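Local coordinates for protein 432aa long hypothetical deoxyribodipyrimidine photolyase (Sulfolobus tokodaii, PDB 2E0I) that probably repairs cyclobutane pyrimidine dimers in DNA with light energy, using one FAD as catalytic cofactor and a second FAD as a likely light-harvesting antenna, at residues I353-V358 with S423-V428; V315-V320 with E416-V421; K81-F86 with E108-V113; I225-A230 with Y245-F250. All coordinates share one frame; numbering follows the deposited sequence.

Contact 1: residues I353-V358 with S423-V428; sequences IASTGV and SEYKNV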
# COMPACT_ATOMS: atom_id res chain seq x y z
N ILE A 353 -7.58 -1.64 -13.41
CA ILE A 353 -7.34 -2.82 -14.22
C ILE A 353 -8.61 -3.51 -14.69
O ILE A 353 -8.70 -3.97 -15.82
CB ILE A 353 -6.44 -3.81 -13.45
CG1 ILE A 353 -5.02 -3.73 -13.99
CG2 ILE A 353 -6.95 -5.23 -13.58
CD1 ILE A 353 -4.94 -4.08 -15.47
N ALA A 354 -9.60 -3.60 -13.81
CA ALA A 354 -10.86 -4.26 -14.13
C ALA A 354 -11.71 -3.34 -14.98
O ALA A 354 -12.83 -3.68 -15.36
CB ALA A 354 -11.61 -4.61 -12.86
N SER A 355 -11.15 -2.18 -15.29
CA SER A 355 -11.82 -1.15 -16.06
C SER A 355 -13.23 -0.89 -15.55
O SER A 355 -14.21 -0.89 -16.30
CB SER A 355 -11.80 -1.47 -17.57
OG SER A 355 -12.13 -2.82 -17.85
N THR A 356 -13.32 -0.67 -14.24
CA THR A 356 -14.56 -0.33 -13.57
C THR A 356 -14.20 0.92 -12.80
O THR A 356 -14.96 1.39 -11.96
CB THR A 356 -15.00 -1.40 -12.55
OG1 THR A 356 -14.03 -1.50 -11.50
CG2 THR A 356 -15.16 -2.75 -13.22
N GLY A 357 -13.01 1.44 -13.10
CA GLY A 357 -12.52 2.64 -12.43
C GLY A 357 -12.17 3.82 -13.31
O GLY A 357 -12.86 4.13 -14.28
N VAL A 358 -11.08 4.49 -12.96
CA VAL A 358 -10.61 5.68 -13.66
C VAL A 358 -10.25 5.49 -15.12
O VAL A 358 -10.38 6.41 -15.91
CB VAL A 358 -9.44 6.31 -12.90
CG1 VAL A 358 -8.63 7.20 -13.81
CG2 VAL A 358 -9.99 7.11 -11.72
N SER A 423 -17.65 -9.07 -23.67
CA SER A 423 -19.03 -9.07 -24.15
C SER A 423 -19.93 -8.90 -22.93
O SER A 423 -20.93 -8.19 -23.00
CB SER A 423 -19.34 -10.39 -24.87
OG SER A 423 -19.22 -11.49 -24.00
N GLU A 424 -19.55 -9.54 -21.82
CA GLU A 424 -20.32 -9.44 -20.58
C GLU A 424 -20.35 -8.01 -20.06
O GLU A 424 -21.34 -7.57 -19.48
CB GLU A 424 -19.74 -10.38 -19.52
CG GLU A 424 -20.27 -11.81 -19.58
CD GLU A 424 -21.70 -11.94 -19.05
OE1 GLU A 424 -22.59 -11.18 -19.50
OE2 GLU A 424 -21.94 -12.81 -18.17
N TYR A 425 -19.26 -7.28 -20.28
CA TYR A 425 -19.17 -5.89 -19.85
C TYR A 425 -20.09 -5.03 -20.71
O TYR A 425 -20.92 -4.29 -20.19
CB TYR A 425 -17.74 -5.37 -19.99
CG TYR A 425 -16.90 -5.50 -18.74
CD1 TYR A 425 -16.53 -4.38 -18.00
CD2 TYR A 425 -16.43 -6.74 -18.32
CE1 TYR A 425 -15.72 -4.49 -16.88
CE2 TYR A 425 -15.62 -6.86 -17.19
CZ TYR A 425 -15.27 -5.73 -16.48
OH TYR A 425 -14.45 -5.83 -15.38
N LYS A 426 -19.93 -5.13 -22.03
CA LYS A 426 -20.76 -4.37 -22.97
C LYS A 426 -22.22 -4.69 -22.65
O LYS A 426 -23.08 -3.81 -22.66
CB LYS A 426 -20.45 -4.77 -24.42
CG LYS A 426 -19.10 -4.27 -24.93
CD LYS A 426 -18.83 -4.66 -26.38
CE LYS A 426 -18.72 -6.19 -26.55
NZ LYS A 426 -18.36 -6.60 -27.94
N ASN A 427 -22.48 -5.95 -22.37
CA ASN A 427 -23.81 -6.42 -22.04
C ASN A 427 -24.41 -5.53 -20.96
O ASN A 427 -25.53 -5.06 -21.09
CB ASN A 427 -23.71 -7.87 -21.54
CG ASN A 427 -25.00 -8.63 -21.74
OD1 ASN A 427 -26.03 -8.32 -21.14
ND2 ASN A 427 -24.96 -9.65 -22.59
N VAL A 428 -23.64 -5.27 -19.90
CA VAL A 428 -24.09 -4.43 -18.79
C VAL A 428 -24.46 -3.00 -19.22
O VAL A 428 -25.51 -2.51 -18.75
CB VAL A 428 -23.01 -4.39 -17.68
CG1 VAL A 428 -23.39 -3.40 -16.59
CG2 VAL A 428 -22.83 -5.78 -17.09
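Y425 brings the hydroxyl end of its ring up to the turn A354-T356, where helix 343-353 comes to its end. The hydroxyl donates to the main-chain oxygen of A354, with Y425 OH 2.7 Å from A354 O. It arrives in the carbonyl plane and on a lone pair, the C=O...donor angle being 140°. The same oxygen takes a second bond, from S355 OG, also 2.7 Å from A354 O; this donor stands above the carbonyl plane, 47° out of it. A chi1 of 45° places OG between the backbone N and the carbonyl carbon of S355, which folds the hydroxyl back over the preceding peptide. S355 OG is itself bonded to NZ of K321, so two hydroxyls grip this buried carbonyl, and the lysine holds one of them in turn.

The ring edge also faces the turn: Y425 CE1 lies 3.9 Å from S355 O, close to the plane of the ring. The methyl of T356 adds apolar cover, its CG2 3.8 Å from Y425 OH, and the two side chains cross at about a right angle. The hydroxyl of T356 is engaged with Q351 of the final helical turn. F362, from the loop that follows this turn, meets the tyrosine ring edge-to-face.

S355 has positive phi, and two bonds run back from the turn into the last helical turn. This is a Schellman motif, here with a tyrosine from the C-terminal helix of the FAD-binding domain tied to one of its carbonyls.

Contact 2: residues V315-V320 with E416-V421; sequences VAFFLV and ERVNYV
V418 and V421, one helical turn apart on helix 414-427, are the residues through which segment 416-421 meets F317 and V320 of helix 309-322. Just ahead of them, R417 sends its guanidinium to E275 in a salt bridge, while its NE makes a weak hydrogen bond to the carbonyl oxygen of V322, the last residue of helix 309-322. The apolar contact is thus accompanied by a weak polar tie to the end of the facing helix.

At V418 the touching branch is CG2, which lies beside the backbone N and anti to the carbonyl carbon. It sits 4.1 Å from F317 CZ, the far end of the phenyl ring, and the two side chains cross at about a right angle. F317 reaches it because its CG is anti to the backbone N (chi1 165°), which extends the ring across the gap between the helices. The ring also meets F365 edge-to-face and touches V364. Such helix-on-helix packing builds the all-helical FAD-binding domain of photolyases, and in this instance helix 309-322 has flavin to one side of it: A316 belongs to the FAD pocket, whereas F317 turns to the C-terminal helix.

A turn further on, V421 points its side chain at helix 309-322 from the backbone outward. Its CG1 approaches a main-chain atom, with V421 CG1 4.2 Å from V320 O. The backbones come nearest here, V320 CA and V421 CA being 8.6 Å apart. V320 belongs to a wider, pi-type turn at 318-320, and its side chain packs on W350 of helix 343-353.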
# COMPACT_ATOMS: atom_id res chain seq x y z
N VAL A 315 -0.99 -9.71 -13.27
CA VAL A 315 -1.61 -10.66 -12.38
C VAL A 315 -3.06 -10.27 -12.11
O VAL A 315 -3.96 -11.09 -12.14
CB VAL A 315 -0.78 -10.75 -11.07
CG1 VAL A 315 -1.69 -10.85 -9.86
CG2 VAL A 315 0.16 -11.94 -11.15
N ALA A 316 -3.28 -8.98 -11.87
CA ALA A 316 -4.61 -8.48 -11.59
C ALA A 316 -5.49 -8.62 -12.84
O ALA A 316 -6.66 -8.96 -12.76
CB ALA A 316 -4.53 -7.02 -11.15
N PHE A 317 -4.90 -8.34 -14.00
CA PHE A 317 -5.62 -8.44 -15.26
C PHE A 317 -6.12 -9.87 -15.44
O PHE A 317 -7.31 -10.10 -15.65
CB PHE A 317 -4.68 -8.08 -16.42
CG PHE A 317 -5.19 -8.50 -17.78
CD1 PHE A 317 -6.17 -7.76 -18.44
CD2 PHE A 317 -4.70 -9.66 -18.40
CE1 PHE A 317 -6.66 -8.16 -19.70
CE2 PHE A 317 -5.18 -10.06 -19.66
CZ PHE A 317 -6.16 -9.31 -20.31
N PHE A 318 -5.20 -10.82 -15.33
CA PHE A 318 -5.50 -12.23 -15.49
C PHE A 318 -6.64 -12.74 -14.60
O PHE A 318 -7.48 -13.54 -15.04
CB PHE A 318 -4.24 -13.05 -15.21
CG PHE A 318 -4.34 -14.48 -15.67
CD1 PHE A 318 -4.05 -14.81 -16.99
CD2 PHE A 318 -4.74 -15.48 -14.79
CE1 PHE A 318 -4.16 -16.12 -17.42
CE2 PHE A 318 -4.86 -16.79 -15.22
CZ PHE A 318 -4.56 -17.11 -16.53
N LEU A 319 -6.69 -12.29 -13.36
CA LEU A 319 -7.74 -12.75 -12.47
C LEU A 319 -9.10 -12.18 -12.85
O LEU A 319 -10.11 -12.88 -12.80
CB LEU A 319 -7.43 -12.37 -11.02
CG LEU A 319 -8.54 -12.73 -10.02
CD1 LEU A 319 -8.62 -14.23 -9.86
CD2 LEU A 319 -8.28 -12.05 -8.68
N VAL A 320 -9.13 -10.93 -13.25
CA VAL A 320 -10.40 -10.31 -13.57
C VAL A 320 -10.91 -10.54 -14.98
O VAL A 320 -12.03 -11.01 -15.18
CB VAL A 320 -10.35 -8.80 -13.29
CG1 VAL A 320 -11.71 -8.19 -13.55
CG2 VAL A 320 -9.93 -8.55 -11.85
N GLU A 416 -10.16 -16.54 -25.70
CA GLU A 416 -11.60 -16.80 -25.69
C GLU A 416 -12.25 -16.16 -24.47
O GLU A 416 -13.30 -15.52 -24.57
CB GLU A 416 -11.88 -18.30 -25.64
CG GLU A 416 -11.35 -19.10 -26.81
CD GLU A 416 -11.56 -20.60 -26.62
OE1 GLU A 416 -11.10 -21.16 -25.59
OE2 GLU A 416 -12.20 -21.24 -27.50
N ARG A 417 -11.62 -16.34 -23.32
CA ARG A 417 -12.12 -15.78 -22.06
C ARG A 417 -12.25 -14.26 -22.13
O ARG A 417 -13.31 -13.71 -21.88
CB ARG A 417 -11.18 -16.14 -20.90
CG ARG A 417 -10.92 -17.63 -20.70
CD ARG A 417 -12.11 -18.37 -20.12
NE ARG A 417 -12.58 -17.76 -18.88
CZ ARG A 417 -13.27 -18.42 -17.95
NH1 ARG A 417 -13.56 -19.70 -18.11
NH2 ARG A 417 -13.68 -17.78 -16.85
N VAL A 418 -11.15 -13.58 -22.47
CA VAL A 418 -11.15 -12.12 -22.55
C VAL A 418 -12.28 -11.61 -23.43
O VAL A 418 -12.88 -10.58 -23.13
CB VAL A 418 -9.81 -11.57 -23.11
CG1 VAL A 418 -9.87 -10.06 -23.17
CG2 VAL A 418 -8.66 -12.00 -22.23
N ASN A 419 -12.56 -12.31 -24.52
CA ASN A 419 -13.64 -11.91 -25.42
C ASN A 419 -14.98 -12.06 -24.73
O ASN A 419 -15.84 -11.19 -24.84
CB ASN A 419 -13.62 -12.74 -26.70
CG ASN A 419 -12.48 -12.35 -27.62
OD1 ASN A 419 -12.34 -11.19 -27.98
ND2 ASN A 419 -11.68 -13.32 -28.01
N TYR A 420 -15.15 -13.16 -24.01
CA TYR A 420 -16.39 -13.39 -23.30
C TYR A 420 -16.58 -12.36 -22.20
O TYR A 420 -17.64 -11.76 -22.06
CB TYR A 420 -16.43 -14.80 -22.70
CG TYR A 420 -17.66 -15.00 -21.86
CD1 TYR A 420 -17.60 -14.92 -20.48
CD2 TYR A 420 -18.91 -15.18 -22.46
CE1 TYR A 420 -18.76 -15.01 -19.70
CE2 TYR A 420 -20.07 -15.27 -21.70
CZ TYR A 420 -19.99 -15.18 -20.32
OH TYR A 420 -21.13 -15.27 -19.57
N VAL A 421 -15.53 -12.14 -21.41
CA VAL A 421 -15.62 -11.18 -20.32
C VAL A 421 -15.99 -9.81 -20.85
O VAL A 421 -16.81 -9.11 -20.26
CB VAL A 421 -14.28 -11.08 -19.54
CG1 VAL A 421 -14.41 -10.04 -18.44
CG2 VAL A 421 -13.92 -12.44 -18.94

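Contact 3: residues K81-F86 with E108-V113; sequences KVVSRF and EKIRKV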
# COMPACT_ATOMS: atom_id res chain seq x y z
N LYS A 81 -11.61 4.29 22.40
CA LYS A 81 -11.71 3.80 23.77
C LYS A 81 -10.42 4.02 24.57
O LYS A 81 -10.47 4.29 25.76
CB LYS A 81 -12.10 2.32 23.78
CG LYS A 81 -13.49 2.09 23.24
CD LYS A 81 -13.81 0.62 23.13
CE LYS A 81 -15.16 0.47 22.44
NZ LYS A 81 -15.34 -0.87 21.79
N VAL A 82 -9.27 3.90 23.91
CA VAL A 82 -8.00 4.10 24.59
C VAL A 82 -7.87 5.53 25.07
O VAL A 82 -7.55 5.76 26.23
CB VAL A 82 -6.82 3.79 23.67
CG1 VAL A 82 -5.51 4.24 24.33
CG2 VAL A 82 -6.79 2.31 23.37
N VAL A 83 -8.10 6.48 24.17
CA VAL A 83 -8.03 7.90 24.51
C VAL A 83 -8.90 8.12 25.72
O VAL A 83 -8.47 8.71 26.72
CB VAL A 83 -8.58 8.78 23.35
CG1 VAL A 83 -8.75 10.22 23.81
CG2 VAL A 83 -7.65 8.70 22.15
N SER A 84 -10.12 7.63 25.61
CA SER A 84 -11.09 7.73 26.67
C SER A 84 -10.55 7.27 28.04
O SER A 84 -10.62 8.02 29.00
CB SER A 84 -12.33 6.93 26.27
OG SER A 84 -13.34 7.01 27.25
N ARG A 85 -10.00 6.07 28.13
CA ARG A 85 -9.51 5.57 29.42
C ARG A 85 -8.24 6.21 29.96
O ARG A 85 -8.16 6.52 31.15
CB ARG A 85 -9.25 4.06 29.34
CG ARG A 85 -10.23 3.29 28.49
CD ARG A 85 -10.52 1.92 29.06
NE ARG A 85 -11.06 1.03 28.04
CZ ARG A 85 -10.32 0.51 27.07
NH1 ARG A 85 -9.01 0.79 27.01
NH2 ARG A 85 -10.87 -0.31 26.17
N PHE A 86 -7.26 6.42 29.09
CA PHE A 86 -5.98 6.95 29.53
C PHE A 86 -5.64 8.44 29.37
O PHE A 86 -4.89 8.98 30.17
CB PHE A 86 -4.87 6.14 28.86
CG PHE A 86 -4.94 4.65 29.12
CD1 PHE A 86 -4.34 4.10 30.25
CD2 PHE A 86 -5.59 3.80 28.22
CE1 PHE A 86 -4.37 2.72 30.48
CE2 PHE A 86 -5.63 2.42 28.43
CZ PHE A 86 -5.02 1.87 29.56
N GLU A 108 -13.49 10.83 14.23
CA GLU A 108 -14.70 11.50 14.69
C GLU A 108 -14.96 11.07 16.13
O GLU A 108 -15.28 11.90 16.99
CB GLU A 108 -15.89 11.12 13.82
CG GLU A 108 -15.71 11.48 12.37
CD GLU A 108 -16.96 11.24 11.56
OE1 GLU A 108 -17.62 10.20 11.79
OE2 GLU A 108 -17.28 12.09 10.69
N LYS A 109 -14.81 9.78 16.39
CA LYS A 109 -15.04 9.30 17.73
C LYS A 109 -14.01 9.88 18.68
O LYS A 109 -14.35 10.25 19.80
CB LYS A 109 -15.01 7.77 17.78
CG LYS A 109 -16.08 7.13 16.90
CD LYS A 109 -16.37 5.68 17.27
CE LYS A 109 -16.94 4.89 16.07
NZ LYS A 109 -15.88 4.53 15.05
N ILE A 110 -12.76 9.98 18.25
CA ILE A 110 -11.75 10.54 19.16
C ILE A 110 -12.10 12.01 19.43
O ILE A 110 -11.89 12.51 20.54
CB ILE A 110 -10.31 10.45 18.58
CG1 ILE A 110 -9.92 8.98 18.40
CG2 ILE A 110 -9.33 11.12 19.53
CD1 ILE A 110 -8.57 8.79 17.72
N ARG A 111 -12.64 12.68 18.41
CA ARG A 111 -13.01 14.08 18.56
C ARG A 111 -14.12 14.21 19.60
O ARG A 111 -14.04 15.05 20.50
CB ARG A 111 -13.46 14.66 17.23
CG ARG A 111 -13.77 16.14 17.33
CD ARG A 111 -13.99 16.75 15.97
NE ARG A 111 -12.76 16.82 15.19
CZ ARG A 111 -11.70 17.54 15.51
NH1 ARG A 111 -11.70 18.27 16.62
NH2 ARG A 111 -10.62 17.55 14.72
N LYS A 112 -15.16 13.39 19.48
CA LYS A 112 -16.24 13.42 20.46
C LYS A 112 -15.71 13.21 21.88
O LYS A 112 -16.02 13.98 22.79
CB LYS A 112 -17.26 12.34 20.13
CG LYS A 112 -18.24 12.73 19.05
CD LYS A 112 -19.41 11.74 18.99
CE LYS A 112 -19.92 11.35 20.41
NZ LYS A 112 -20.09 12.52 21.35
N VAL A 113 -14.90 12.18 22.08
CA VAL A 113 -14.33 11.89 23.38
C VAL A 113 -13.49 13.07 23.88
O VAL A 113 -13.42 13.33 25.09
CB VAL A 113 -13.44 10.63 23.31
CG1 VAL A 113 -12.75 10.39 24.65
CG2 VAL A 113 -14.29 9.45 22.93
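Helices 79-86 and 101-115 run nearly parallel where they meet, their segment axes 9.3 Å apart at closest approach and crossing at -20°. Strand 92-96 lies between them in the chain, so the unit is part of the parallel alpha/beta domain of photolyases, whose five-stranded sheet has the order 3-2-1-4-5. The helices pack through V83 and S84 on one side and I110 and V113 on the other.

V83 stands at the middle of the interface and divides its two methyls between two partners. CG2 of V83 meets CG2 of I110 at 3.9 Å, the two side chains lying at about a right angle. The I110 methyl can do so because it is anti to the backbone N, with CG1 beside that nitrogen. The other branch of V83 goes to the next turn of helix 101-115, where V83 CG1 lies 4.1 Å from V113 CG1.

K109 also ties the two helices together through a salt bridge to E80 of helix 79-86, complementing the apolar pairs. The backbones come nearest at S84 and V113, CA to CA 6.2 Å, and both residues are only partly exposed. Here serine offers little more than its backbone and CB. V113 holds CG1 anti to its backbone N (chi1 175°), and this methyl rests against the serine, 3.7 Å from S84 CA and 3.8 Å from S84 CB.

Contact 4: residues I225-A230 with Y245-F250; sequences ISMREA and YWRDFF. With FAD (flavin-adenine dinucleotide), chain E.
The terminal methyl of M227 lies along the aliphatic stem of R247 instead of entering an all-apolar pocket: M227 CE is 3.8 Å from both R247 CB and R247 CD. The methionine chain bends at chi2 (62°) and crosses the arginine obliquely, and its methyl also comes 4.1 Å from D248 OD1. The carboxylate of D248 is turned to the backbone N of L129 and T130.

Beyond the stem, R247 reaches the cofactor, where its NE makes a weak hydrogen bond to the ribose hydroxyl, NE to FAD O2B 3.4 Å. Residues on the same helix serve the adenine: W246 CB lies 3.7 Å from FAD C2A, and the edge of the F250 ring faces the base, with F250 CE2 3.8 Å from FAD N1A.

A capping box starts the helix that carries M227. S226 OG accepts from E229 N at 2.9 Å, and E229 OE1 takes S226 N on its anti lone pair, nearly straight at 174°. The contact thus joins helix 227-233 to the FAD-lining helix 238-256, with helix 217-221 against R247 and the loop of L128 to T130 against D248.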
# COMPACT_ATOMS: atom_id res chain seq x y z
N ILE A 225 9.68 7.72 5.68
CA ILE A 225 10.20 8.92 5.00
C ILE A 225 8.95 9.65 4.48
O ILE A 225 7.97 9.01 4.13
CB ILE A 225 11.12 8.61 3.80
CG1 ILE A 225 10.35 7.92 2.69
CG2 ILE A 225 12.27 7.72 4.23
CD1 ILE A 225 11.19 7.68 1.48
N SER A 226 8.98 10.98 4.44
CA SER A 226 7.80 11.70 3.98
C SER A 226 7.71 11.81 2.46
O SER A 226 8.70 11.76 1.75
CB SER A 226 7.74 13.09 4.58
OG SER A 226 8.39 14.00 3.72
N MET A 227 6.47 11.96 2.00
CA MET A 227 6.13 12.09 0.58
C MET A 227 6.93 13.26 0.01
O MET A 227 7.40 13.23 -1.14
CB MET A 227 4.63 12.38 0.49
CG MET A 227 3.96 11.93 -0.77
SD MET A 227 4.03 10.15 -1.01
CE MET A 227 3.66 10.14 -2.78
N ARG A 228 7.06 14.30 0.83
CA ARG A 228 7.78 15.51 0.49
C ARG A 228 9.29 15.25 0.38
O ARG A 228 9.96 15.84 -0.47
CB ARG A 228 7.50 16.57 1.55
CG ARG A 228 6.07 17.09 1.51
CD ARG A 228 5.79 18.03 2.66
NE ARG A 228 5.92 17.34 3.94
CZ ARG A 228 5.04 16.47 4.42
NH1 ARG A 228 3.95 16.18 3.71
NH2 ARG A 228 5.24 15.89 5.60
N GLU A 229 9.81 14.37 1.23
CA GLU A 229 11.23 14.05 1.19
C GLU A 229 11.54 13.26 -0.08
O GLU A 229 12.51 13.55 -0.77
CB GLU A 229 11.63 13.24 2.42
CG GLU A 229 11.59 14.05 3.71
CD GLU A 229 12.17 13.31 4.92
OE1 GLU A 229 11.56 12.31 5.39
OE2 GLU A 229 13.25 13.74 5.41
N ALA A 230 10.72 12.26 -0.38
CA ALA A 230 10.93 11.44 -1.57
C ALA A 230 10.92 12.36 -2.76
O ALA A 230 11.74 12.24 -3.68
CB ALA A 230 9.81 10.42 -1.71
N TYR A 245 2.91 10.93 -7.73
CA TYR A 245 1.62 11.61 -7.73
C TYR A 245 0.45 10.64 -7.88
O TYR A 245 -0.69 11.00 -7.61
CB TYR A 245 1.58 12.69 -8.83
CG TYR A 245 2.10 14.04 -8.38
CD1 TYR A 245 1.34 14.85 -7.54
CD2 TYR A 245 3.37 14.50 -8.76
CE1 TYR A 245 1.81 16.08 -7.09
CE2 TYR A 245 3.87 15.74 -8.32
CZ TYR A 245 3.08 16.52 -7.47
OH TYR A 245 3.55 17.74 -6.98
N TRP A 246 0.73 9.41 -8.29
CA TRP A 246 -0.36 8.44 -8.43
C TRP A 246 -0.88 8.01 -7.07
O TRP A 246 -2.01 7.52 -6.95
CB TRP A 246 0.09 7.20 -9.20
CG TRP A 246 -0.13 7.32 -10.67
CD1 TRP A 246 0.79 7.67 -11.61
CD2 TRP A 246 -1.35 7.09 -11.38
NE1 TRP A 246 0.23 7.67 -12.86
CE2 TRP A 246 -1.09 7.31 -12.74
CE3 TRP A 246 -2.64 6.72 -10.99
CZ2 TRP A 246 -2.07 7.17 -13.73
CZ3 TRP A 246 -3.61 6.58 -11.97
CH2 TRP A 246 -3.32 6.81 -13.32
N ARG A 247 -0.06 8.20 -6.04
CA ARG A 247 -0.47 7.88 -4.69
C ARG A 247 -1.52 8.87 -4.23
O ARG A 247 -2.54 8.49 -3.66
CB ARG A 247 0.71 8.00 -3.74
CG ARG A 247 1.73 6.96 -3.92
CD ARG A 247 2.30 6.64 -2.57
NE ARG A 247 2.66 5.24 -2.57
CZ ARG A 247 2.27 4.32 -1.70
NH1 ARG A 247 1.47 4.56 -0.67
NH2 ARG A 247 2.69 3.10 -1.91
N ASP A 248 -1.26 10.15 -4.47
CA ASP A 248 -2.19 11.20 -4.09
C ASP A 248 -3.49 11.02 -4.84
O ASP A 248 -4.58 11.12 -4.26
CB ASP A 248 -1.61 12.58 -4.42
CG ASP A 248 -0.69 13.11 -3.33
OD1 ASP A 248 0.27 12.40 -2.94
OD2 ASP A 248 -0.92 14.26 -2.89
N PHE A 249 -3.39 10.75 -6.15
CA PHE A 249 -4.57 10.59 -6.96
C PHE A 249 -5.53 9.53 -6.45
O PHE A 249 -6.72 9.79 -6.26
CB PHE A 249 -4.20 10.25 -8.40
CG PHE A 249 -5.38 10.16 -9.30
CD1 PHE A 249 -6.09 11.30 -9.65
CD2 PHE A 249 -5.84 8.92 -9.75
CE1 PHE A 249 -7.24 11.22 -10.43
CE2 PHE A 249 -6.99 8.83 -10.53
CZ PHE A 249 -7.70 9.98 -10.87
N PHE A 250 -5.03 8.32 -6.24
CA PHE A 250 -5.90 7.26 -5.77
C PHE A 250 -6.43 7.49 -4.36
O PHE A 250 -7.57 7.16 -4.07
CB PHE A 250 -5.20 5.91 -5.86
CG PHE A 250 -5.15 5.35 -7.26
CD1 PHE A 250 -6.31 5.26 -8.03
CD2 PHE A 250 -3.96 4.87 -7.79
CE1 PHE A 250 -6.28 4.72 -9.31
CE2 PHE A 250 -3.92 4.32 -9.08
CZ PHE A 250 -5.08 4.24 -9.83
PA FAD E . 8.60 1.71 -8.41
O1A FAD E . 10.04 1.67 -8.04
O2A FAD E . 8.08 1.90 -9.78
O5B FAD E . 8.36 3.20 -7.85
C5B FAD E . 7.31 4.03 -8.36
C4B FAD E . 6.60 4.74 -7.20
O4B FAD E . 5.53 5.57 -7.67
C3B FAD E . 5.98 3.70 -6.27
O3B FAD E . 6.88 3.44 -5.19
C2B FAD E . 4.79 4.49 -5.73
O2B FAD E . 5.24 5.45 -4.77
C1B FAD E . 4.32 5.19 -7.00
N9A FAD E . 3.54 4.28 -7.88
C8A FAD E . 4.00 3.59 -8.92
N7A FAD E . 2.99 2.96 -9.52
C5A FAD E . 1.88 3.25 -8.85
C6A FAD E . 0.53 2.91 -8.98
N6A FAD E . 0.12 2.13 -9.97
N1A FAD E . -0.35 3.38 -8.09
C2A FAD E . 0.03 4.17 -7.10
N3A FAD E . 1.29 4.52 -6.95
C4A FAD E . 2.23 4.08 -7.80
N1 FAD E . 1.01 0.30 -4.25
C2 FAD E . 0.97 0.41 -2.85
O2 FAD E . 1.77 1.14 -2.26
N3 FAD E . 0.05 -0.35 -2.12
C4 FAD E . -0.81 -1.22 -2.79
O4 FAD E . -1.66 -1.84 -2.15
C4X FAD E . -0.76 -1.34 -4.17
N5 FAD E . -1.57 -2.28 -4.82
C5X FAD E . -1.54 -2.40 -6.21
C6 FAD E . -2.37 -3.33 -6.83
C7 FAD E . -2.37 -3.43 -8.22
C7M FAD E . -3.32 -4.44 -8.87
C8 FAD E . -1.55 -2.61 -8.98
C8M FAD E . -1.55 -2.68 -10.51
C9 FAD E . -0.72 -1.68 -8.35
C9A FAD E . -0.71 -1.56 -6.96
N10 FAD E . 0.10 -0.61 -6.32
C10 FAD E . 0.15 -0.58 -4.91
C1' FAD E . 0.94 0.32 -7.11
C2' FAD E . 2.37 -0.11 -7.46
O2' FAD E . 2.37 -1.39 -8.09
C3' FAD E . 3.29 -0.13 -6.23
O3' FAD E . 3.24 1.14 -5.58
C4' FAD E . 4.74 -0.41 -6.63
O4' FAD E . 4.83 -1.66 -7.33
C5' FAD E . 5.65 -0.46 -5.40
O5' FAD E . 6.99 -0.83 -5.76
P FAD E . 8.12 0.29 -6.02
O1P FAD E . 8.12 1.22 -4.87
O2P FAD E . 9.38 -0.44 -6.32
O3P FAD E . 7.60 1.06 -7.33

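Contacts 1 and 2 adjoin, their centres 11 Å apart, and both lean on helix 414-427. V320 binds them together, its CG1 3.6 Å from A354 CB and 4.1 Å from Y425 OH, so the C-terminal helix is anchored over two successive turns. Contact 4 lines the FAD pocket directly and reaches contact 1 through V358 CG2 and F249 CE2, 3.7 Å apart; its centre is 29 Å from that of contact 1. From contact 2, A316 touches the FAD. Contact 3 stands apart in the alpha/beta domain, 42 Å from contact 1 and 29 Å from contact 4 between centres; its I110 side chain is about 9 Å from the second FAD, the probable light-harvesting one, not that bound at contact 4.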